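Enoyl-CoA hydratase, EchA12_1 (PDB 3QRE) probably acts in fatty acid metabolism as a crotonase-family enzyme, hydrating the double bond of enoyl-coenzyme A thioesters. Local coordinates at residues A[61-73]-A[121-133]. Sequence-based numbering, arbitrary orientation.
Sequences GFYAAIDRAEADP and RPPHFVTMLRKPV
Arg121 runs over the ring of Tyr63 to reach Asp67, one helical turn further on. Its CB lies near CZ and OH of the tyrosine; Arg121 CD then lies over the face of the Tyr63 ring, 4.0 Å from its centroid, in a CH-pi contact, and also above the centre of the Phe125 ring. Arg121 NE passes CG of Tyr63, and Arg121 CZ stops 3.7 Å from Tyr63 CB, the guanidinium lying almost parallel to the tyrosine ring (8°). The extended run from CG to NE delivers the guanidinium end-on to the carboxylate: Arg121 NH1 bonds Asp67 OD2 and Arg121 NH2 bonds Asp67 OD1, each at 2.6 Å, on the syn sides but tilted out of the carboxylate plane. This paired salt bridge fixes the rotation of both flat groups. Next to this pair, Tyr63 turns an edge toward the face of Phe125 in an offset edge-to-face pair (planes at 84°), and Phe62 CE2 comes to the edge of the same Phe125 ring. Ile66 CG2 touches both Phe125 CE1 and Leu129 CD1, 3.7 Å from each. In this crotonase fold, helix 56-71 packs on strand 77-82 of the sheet, through Phe62 and Ile66, while 121-133 is the connection leading into the adjacent parallel strand 133-137. Towards the helix C-terminus, Glu70 bends at chi2 (72°), bringing Glu70 OE2 within 2.7 Å of Arg130 N, whose N-H points to the syn lone pair of that oxygen. Arg130 NH2 returns to Glu70 O from above the carbonyl plane. The extended Lys131 passes Glu70 OE1 with its CG and donates from NZ to Ala69 O (3.1 Å), to Ile75 O beyond the helix, and to a water that also joins Glu70 O and Arg130 NH1.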
loop_
_atom_site.group_PDB
_atom_site.type_symbol
_atom_site.label_atom_id
_atom_site.label_comp_id
_atom_site.label_asym_id
_atom_site.label_seq_id
_atom_site.Cartn_x
_atom_site.Cartn_y
_atom_site.Cartn_z
ATOM N N GLY A 61 10.832 -28.365 14.308
ATOM C CA GLY A 61 10.867 -29.018 12.995
ATOM C C GLY A 61 11.091 -27.963 11.929
ATOM O O GLY A 61 11.950 -28.116 11.066
ATOM N N PHE A 62 10.325 -26.880 12.021
ATOM C CA PHE A 62 10.405 -25.752 11.104
ATOM C C PHE A 62 11.812 -25.125 11.025
ATOM O O PHE A 62 12.346 -24.947 9.932
ATOM C CB PHE A 62 9.369 -24.687 11.502
ATOM C CG PHE A 62 9.307 -23.504 10.554
ATOM C CD1 PHE A 62 8.981 -23.681 9.203
ATOM C CD2 PHE A 62 9.567 -22.223 11.005
ATOM C CE1 PHE A 62 8.916 -22.584 8.316
ATOM C CE2 PHE A 62 9.515 -21.122 10.114
ATOM C CZ PHE A 62 9.177 -21.311 8.775
ATOM N N TYR A 63 12.400 -24.804 12.179
ATOM C CA TYR A 63 13.746 -24.225 12.228
ATOM C C TYR A 63 14.767 -25.143 11.604
ATOM O O TYR A 63 15.593 -24.692 10.790
ATOM C CB TYR A 63 14.171 -23.885 13.647
ATOM C CG TYR A 63 13.262 -22.880 14.304
ATOM C CD1 TYR A 63 12.583 -21.912 13.533
ATOM C CD2 TYR A 63 13.089 -22.873 15.686
ATOM C CE1 TYR A 63 11.754 -20.971 14.114
ATOM C CE2 TYR A 63 12.245 -21.950 16.287
ATOM C CZ TYR A 63 11.578 -20.986 15.488
ATOM O OH TYR A 63 10.736 -20.059 16.074
ATOM N N ALA A 64 14.679 -26.427 11.945
ATOM C CA ALA A 64 15.656 -27.403 11.487
ATOM C C ALA A 64 15.507 -27.589 9.987
ATOM O O ALA A 64 16.497 -27.670 9.274
ATOM C CB ALA A 64 15.502 -28.753 12.254
ATOM N N ALA A 65 14.261 -27.632 9.517
ATOM C CA ALA A 65 13.971 -27.787 8.094
ATOM C C ALA A 65 14.468 -26.584 7.292
ATOM O O ALA A 65 15.198 -26.765 6.323
ATOM C CB ALA A 65 12.480 -28.034 7.865
ATOM N N ILE A 66 14.107 -25.371 7.716
ATOM C CA ILE A 66 14.648 -24.122 7.123
ATOM C C ILE A 66 16.180 -24.069 7.108
ATOM O O ILE A 66 16.781 -23.772 6.073
ATOM C CB ILE A 66 14.123 -22.837 7.834
ATOM C CG1 ILE A 66 12.629 -22.611 7.572
ATOM C CG2 ILE A 66 14.942 -21.607 7.433
ATOM C CD1 ILE A 66 12.239 -22.322 6.130
ATOM N N ASP A 67 16.810 -24.349 8.250
ATOM C CA ASP A 67 18.277 -24.394 8.330
ATOM C C ASP A 67 18.859 -25.335 7.295
ATOM O O ASP A 67 19.835 -24.996 6.624
ATOM C CB ASP A 67 18.765 -24.765 9.735
ATOM C CG ASP A 67 18.547 -23.631 10.748
ATOM O OD1 ASP A 67 18.040 -22.552 10.335
ATOM O OD2 ASP A 67 18.883 -23.817 11.947
ATOM N N ARG A 68 18.236 -26.494 7.137
ATOM C CA ARG A 68 18.717 -27.490 6.179
ATOM C C ARG A 68 18.620 -27.021 4.717
ATOM O O ARG A 68 19.589 -27.130 3.959
ATOM C CB ARG A 68 18.004 -28.831 6.406
ATOM C CG ARG A 68 18.387 -29.913 5.425
ATOM C CD ARG A 68 17.573 -31.167 5.700
ATOM N NE ARG A 68 17.763 -32.194 4.673
ATOM C CZ ARG A 68 17.102 -33.354 4.648
ATOM N NH1 ARG A 68 16.194 -33.626 5.588
ATOM N NH2 ARG A 68 17.339 -34.236 3.683
ATOM N N ALA A 69 17.461 -26.500 4.322
ATOM C CA ALA A 69 17.308 -25.867 3.000
ATOM C C ALA A 69 18.320 -24.735 2.782
ATOM O O ALA A 69 18.954 -24.653 1.730
ATOM C CB ALA A 69 15.908 -25.351 2.841
ATOM N N GLU A 70 18.446 -23.860 3.784
ATOM C CA GLU A 70 19.348 -22.715 3.749
ATOM C C GLU A 70 20.810 -23.138 3.577
ATOM O O GLU A 70 21.536 -22.518 2.792
ATOM C CB GLU A 70 19.131 -21.819 4.985
ATOM C CG GLU A 70 19.873 -20.495 5.003
ATOM C CD GLU A 70 19.338 -19.423 4.017
ATOM O OE1 GLU A 70 18.449 -19.712 3.176
ATOM O OE2 GLU A 70 19.839 -18.270 4.107
ATOM N N ALA A 71 21.216 -24.225 4.239
ATOM C CA ALA A 71 22.609 -24.712 4.173
ATOM C C ALA A 71 22.957 -25.546 2.935
ATOM O O ALA A 71 24.136 -25.689 2.601
ATOM C CB ALA A 71 22.981 -25.485 5.453
ATOM N N ASP A 72 21.946 -26.086 2.256
ATOM C CA ASP A 72 22.160 -26.965 1.109
ATOM C C ASP A 72 22.271 -26.155 -0.182
ATOM O O ASP A 72 21.260 -25.630 -0.648
ATOM C CB ASP A 72 21.002 -27.961 0.998
ATOM C CG ASP A 72 21.228 -29.036 -0.066
ATOM O OD1 ASP A 72 22.137 -28.910 -0.924
ATOM O OD2 ASP A 72 20.460 -30.028 -0.050
ATOM N N PRO A 73 23.485 -26.088 -0.791
ATOM C CA PRO A 73 23.664 -25.306 -2.020
ATOM C C PRO A 73 22.906 -25.872 -3.232
ATOM O O PRO A 73 22.746 -25.176 -4.242
ATOM C CB PRO A 73 25.186 -25.298 -2.241
ATOM C CG PRO A 73 25.723 -26.438 -1.459
ATOM C CD PRO A 73 24.732 -26.767 -0.370
ATOM N N ARG A 121 14.097 -17.958 18.034
ATOM C CA ARG A 121 14.260 -17.116 16.834
ATOM C C ARG A 121 13.198 -16.042 16.705
ATOM O O ARG A 121 12.024 -16.297 16.987
ATOM C CB ARG A 121 14.222 -17.973 15.579
ATOM C CG ARG A 121 15.505 -18.716 15.353
ATOM C CD ARG A 121 15.464 -19.486 14.062
ATOM N NE ARG A 121 16.308 -20.648 14.261
ATOM C CZ ARG A 121 16.830 -21.405 13.312
ATOM N NH1 ARG A 121 17.578 -22.434 13.670
ATOM N NH2 ARG A 121 16.606 -21.152 12.032
ATOM N N PRO A 122 13.598 -14.840 16.245
ATOM C CA PRO A 122 12.594 -13.769 16.019
ATOM C C PRO A 122 11.499 -14.125 14.983
ATOM O O PRO A 122 11.718 -14.922 14.082
ATOM C CB PRO A 122 13.442 -12.548 15.598
ATOM C CG PRO A 122 14.746 -13.100 15.104
ATOM C CD PRO A 122 14.969 -14.435 15.842
ATOM N N PRO A 123 10.302 -13.554 15.137
ATOM C CA PRO A 123 9.159 -13.824 14.246
ATOM C C PRO A 123 9.470 -13.734 12.729
ATOM O O PRO A 123 8.903 -14.508 11.917
ATOM C CB PRO A 123 8.167 -12.718 14.630
ATOM C CG PRO A 123 8.498 -12.406 16.118
ATOM C CD PRO A 123 9.981 -12.578 16.211
ATOM N N HIS A 124 10.383 -12.820 12.373
ATOM C CA HIS A 124 10.641 -12.462 10.980
ATOM C C HIS A 124 11.952 -13.034 10.420
ATOM O O HIS A 124 12.488 -12.526 9.436
ATOM C CB HIS A 124 10.674 -10.937 10.852
ATOM C CG HIS A 124 11.827 -10.314 11.552
ATOM N ND1 HIS A 124 12.226 -10.709 12.813
ATOM C CD2 HIS A 124 12.667 -9.315 11.187
ATOM C CE1 HIS A 124 13.255 -9.978 13.199
ATOM N NE2 HIS A 124 13.550 -9.129 12.230
ATOM N N PHE A 125 12.465 -14.087 11.038
ATOM C CA PHE A 125 13.769 -14.601 10.627
ATOM C C PHE A 125 13.769 -15.122 9.171
ATOM O O PHE A 125 14.781 -15.059 8.482
ATOM C CB PHE A 125 14.271 -15.664 11.624
ATOM C CG PHE A 125 13.988 -17.058 11.201
ATOM C CD1 PHE A 125 14.992 -17.828 10.588
ATOM C CD2 PHE A 125 12.739 -17.606 11.400
ATOM C CE1 PHE A 125 14.729 -19.137 10.166
ATOM C CE2 PHE A 125 12.470 -18.904 11.002
ATOM C CZ PHE A 125 13.469 -19.674 10.363
ATOM N N VAL A 126 12.625 -15.606 8.701
ATOM C CA VAL A 126 12.460 -15.980 7.282
ATOM C C VAL A 126 12.796 -14.849 6.298
ATOM O O VAL A 126 13.341 -15.102 5.193
ATOM C CB VAL A 126 11.075 -16.610 7.033
ATOM C CG1 VAL A 126 10.696 -16.564 5.598
ATOM C CG2 VAL A 126 11.076 -18.065 7.512
ATOM N N THR A 127 12.520 -13.608 6.706
ATOM C CA THR A 127 12.853 -12.457 5.883
ATOM C C THR A 127 14.350 -12.224 5.775
ATOM O O THR A 127 14.784 -11.466 4.927
ATOM C CB THR A 127 12.192 -11.131 6.363
ATOM O OG1 THR A 127 12.901 -10.612 7.496
ATOM C CG2 THR A 127 10.698 -11.299 6.693
ATOM N N MET A 128 15.151 -12.858 6.621
ATOM C CA MET A 128 16.604 -12.602 6.607
ATOM C C MET A 128 17.384 -13.750 5.969
ATOM O O MET A 128 18.613 -13.768 6.004
ATOM C CB MET A 128 17.101 -12.319 8.032
ATOM C CG MET A 128 16.441 -11.072 8.624
ATOM S SD MET A 128 16.979 -10.581 10.279
ATOM C CE MET A 128 16.384 -11.890 11.349
ATOM N N LEU A 129 16.661 -14.721 5.408
ATOM C CA LEU A 129 17.287 -15.827 4.714
ATOM C C LEU A 129 17.843 -15.325 3.386
ATOM O O LEU A 129 17.342 -14.351 2.812
ATOM C CB LEU A 129 16.284 -16.968 4.442
ATOM C CG LEU A 129 15.634 -17.712 5.622
ATOM C CD1 LEU A 129 14.674 -18.769 5.134
ATOM C CD2 LEU A 129 16.697 -18.306 6.601
ATOM N N ARG A 130 18.880 -16.005 2.912
ATOM C CA ARG A 130 19.375 -15.834 1.562
ATOM C C ARG A 130 18.395 -16.343 0.492
ATOM O O ARG A 130 18.505 -15.971 -0.675
ATOM C CB ARG A 130 20.715 -16.571 1.425
ATOM C CG ARG A 130 21.921 -15.843 2.066
ATOM C CD ARG A 130 23.249 -16.646 1.882
ATOM N NE ARG A 130 23.289 -17.830 2.743
ATOM C CZ ARG A 130 23.005 -19.080 2.344
ATOM N NH1 ARG A 130 22.667 -19.340 1.072
ATOM N NH2 ARG A 130 23.073 -20.086 3.217
ATOM N N LYS A 131 17.451 -17.195 0.873
ATOM C CA LYS A 131 16.590 -17.869 -0.118
ATOM C C LYS A 131 15.117 -17.522 0.066
ATOM O O LYS A 131 14.666 -17.365 1.185
ATOM C CB LYS A 131 16.775 -19.409 -0.033
ATOM C CG LYS A 131 18.217 -19.829 -0.248
ATOM C CD LYS A 131 18.488 -21.321 -0.055
ATOM C CE LYS A 131 19.988 -21.544 -0.383
ATOM N NZ LYS A 131 20.431 -22.986 -0.427
ATOM N N PRO A 132 14.355 -17.443 -1.032
ATOM C CA PRO A 132 12.939 -17.109 -0.961
ATOM C C PRO A 132 12.114 -18.238 -0.344
ATOM O O PRO A 132 12.460 -19.424 -0.501
ATOM C CB PRO A 132 12.533 -16.930 -2.438
ATOM C CG PRO A 132 13.831 -17.020 -3.236
ATOM C CD PRO A 132 14.761 -17.812 -2.403
ATOM N N VAL A 133 11.020 -17.869 0.341
ATOM C CA VAL A 133 10.066 -18.840 0.843
ATOM C C VAL A 133 8.720 -18.510 0.220
ATOM O O VAL A 133 8.248 -17.354 0.291
ATOM C CB VAL A 133 10.005 -18.848 2.408
ATOM C CG1 VAL A 133 9.097 -19.960 2.934
ATOM C CG2 VAL A 133 11.401 -19.009 3.010
HETATM O O HOH W 1 23.026 -22.392 0.059
#